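Local structure of putative uncharacterized protein (Bacteroides vulgatus, 4F7A) at residues 268-273 / 384-389. The protein probably binds glycans such as mucin O-glycans at the bacterial outer membrane, as a nutrient-capturing lipoprotein of the SusD/RagB family. Numbering follows the deposited sequence.
Sequences ASVLNG and GKPTDY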
loop_
_atom_site.group_PDB
_atom_site.type_symbol
_atom_site.label_atom_id
_atom_site.label_comp_id
_atom_site.label_asym_id
_atom_site.label_seq_id
_atom_site.Cartn_x
_atom_site.Cartn_y
_atom_site.Cartn_z
ATOM N N ALA A 268 -2.812 13.394 11.688
ATOM C CA ALA A 268 -2.624 14.650 12.453
ATOM C C ALA A 268 -2.395 14.353 13.947
ATOM O O ALA A 268 -1.503 14.910 14.553
ATOM C CB ALA A 268 -3.798 15.584 12.288
ATOM N N SER A 269 -3.175 13.435 14.509
ATOM C CA SER A 269 -2.988 13.017 15.899
ATOM C C SER A 269 -1.572 12.491 16.170
ATOM O O SER A 269 -0.925 12.909 17.130
ATOM C CB SER A 269 -4.012 11.947 16.286
ATOM O OG SER A 269 -3.700 11.414 17.552
ATOM N N VAL A 270 -1.119 11.577 15.308
ATOM C CA VAL A 270 0.173 10.953 15.452
ATOM C C VAL A 270 1.323 11.944 15.240
ATOM O O VAL A 270 2.209 12.060 16.074
ATOM C CB VAL A 270 0.300 9.703 14.511
ATOM C CG1 VAL A 270 1.713 9.200 14.472
ATOM C CG2 VAL A 270 -0.680 8.610 14.953
ATOM N N LEU A 271 1.326 12.645 14.120
ATOM C CA LEU A 271 2.453 13.478 13.800
ATOM C C LEU A 271 2.547 14.698 14.729
ATOM O O LEU A 271 3.652 15.105 15.107
ATOM C CB LEU A 271 2.412 13.864 12.325
ATOM C CG LEU A 271 2.570 12.738 11.287
ATOM C CD1 LEU A 271 2.508 13.311 9.834
ATOM C CD2 LEU A 271 3.839 11.957 11.472
ATOM N N ASN A 272 1.407 15.265 15.132
ATOM C CA ASN A 272 1.436 16.362 16.114
ATOM C C ASN A 272 1.939 15.870 17.472
ATOM O O ASN A 272 2.801 16.491 18.081
ATOM C CB ASN A 272 0.055 16.994 16.332
ATOM C CG ASN A 272 -0.324 17.972 15.230
ATOM O OD1 ASN A 272 0.466 18.843 14.884
ATOM N ND2 ASN A 272 -1.565 17.872 14.728
ATOM N N GLY A 273 1.383 14.780 17.969
ATOM C CA GLY A 273 1.760 14.312 19.310
ATOM C C GLY A 273 3.210 13.847 19.414
ATOM O O GLY A 273 3.860 14.050 20.434
ATOM N N GLY A 384 6.597 11.593 23.418
ATOM C CA GLY A 384 5.380 12.207 22.870
ATOM C C GLY A 384 4.260 11.186 22.675
ATOM O O GLY A 384 4.516 10.028 22.351
ATOM N N LYS A 385 3.030 11.630 22.914
ATOM C CA LYS A 385 1.844 10.835 22.725
ATOM C C LYS A 385 0.915 11.507 21.725
ATOM O O LYS A 385 0.720 12.736 21.761
ATOM C CB LYS A 385 1.109 10.628 24.056
ATOM C CG LYS A 385 1.899 9.734 25.053
ATOM C CD LYS A 385 1.067 9.423 26.288
ATOM C CE LYS A 385 1.782 8.472 27.244
ATOM N NZ LYS A 385 1.722 7.066 26.760
ATOM N N PRO A 386 0.330 10.719 20.823
ATOM C CA PRO A 386 -0.597 11.328 19.860
ATOM C C PRO A 386 -1.699 12.177 20.521
ATOM O O PRO A 386 -2.166 11.861 21.615
ATOM C CB PRO A 386 -1.182 10.123 19.156
ATOM C CG PRO A 386 -0.038 9.126 19.206
ATOM C CD PRO A 386 0.524 9.285 20.557
ATOM N N THR A 387 -2.097 13.242 19.838
ATOM C CA THR A 387 -3.017 14.213 20.364
ATOM C C THR A 387 -4.464 13.900 19.990
ATOM O O THR A 387 -4.744 13.166 19.041
ATOM C CB THR A 387 -2.623 15.636 19.885
ATOM O OG1 THR A 387 -2.465 15.631 18.462
ATOM C CG2 THR A 387 -1.303 16.089 20.546
ATOM N N ASP A 388 -5.380 14.461 20.770
ATOM C CA ASP A 388 -6.802 14.281 20.577
ATOM C C ASP A 388 -7.258 15.023 19.332
ATOM O O ASP A 388 -6.622 16.000 18.886
ATOM C CB ASP A 388 -7.560 14.830 21.788
ATOM C CG ASP A 388 -7.249 14.077 23.059
ATOM O OD1 ASP A 388 -6.869 12.866 23.009
ATOM O OD2 ASP A 388 -7.412 14.684 24.126
ATOM N N TYR A 389 -8.342 14.541 18.752
ATOM C CA TYR A 389 -8.996 15.242 17.646
ATOM C C TYR A 389 -10.046 16.176 18.250
ATOM O O TYR A 389 -10.886 15.747 19.059
ATOM C CB TYR A 389 -9.639 14.295 16.639
ATOM C CG TYR A 389 -10.413 15.095 15.640
ATOM C CD1 TYR A 389 -9.753 15.830 14.663
ATOM C CD2 TYR A 389 -11.784 15.240 15.757
ATOM C CE1 TYR A 389 -10.445 16.633 13.799
ATOM C CE2 TYR A 389 -12.496 16.062 14.901
ATOM C CZ TYR A 389 -11.820 16.747 13.913
ATOM O OH TYR A 389 -12.502 17.567 13.059
#
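Ser269 and Thr387 hold each other through two hydrogen bonds that run in opposite directions. Ser269 OG donates to Thr387 O at 2.5 Å, a short bond lying in the carbonyl plane on a lone pair; OG, anti to the backbone N (chi1 171°) and beside its own carbonyl carbon, is placed on the side where the loop 384-389 passes. In return Thr387 N gives its proton to Ser269 O at 3.0 Å, fairly straight (159° at the hydrogen) but from above the carbonyl plane. The helical bond from Gly273 N arrives at the same oxygen from the opposite face, so two backbone N-H groups grip it. A glycine in place of Ser269 would probably leave Thr387 O without its hydroxyl mate and the loop less firmly fixed at this point.

Around this pair the loop lies close on the helix. Pro386 brings CB to 3.3 Å from Ser269 OG, and its CG meets Val270 CG2 more loosely at 4.3 Å. Thr387 lays its side chain against the last turn, OG1 near Asn272 CB and CG2 3.8 Å from Gly273 CA. Gly273 permits this approach: its CA sits 3.1 Å from Lys385 O, in a CH···O contact, where a side chain would collide with the loop backbone. Gly273 O similarly receives the CA of Gly384.

Farther out, Val270 rests on Ile404 and on Ile429 of helix 416-431, while Asn272 ND2 bonds to Tyr295 O. On the loop, Lys385 NZ reaches Thr405 O. The arrangement joins the C-terminal turn of helix 265-273 to the long connection between helices 356-371 and 416-431, near the periphery of this largely helical, TPR-related SusD-like fold.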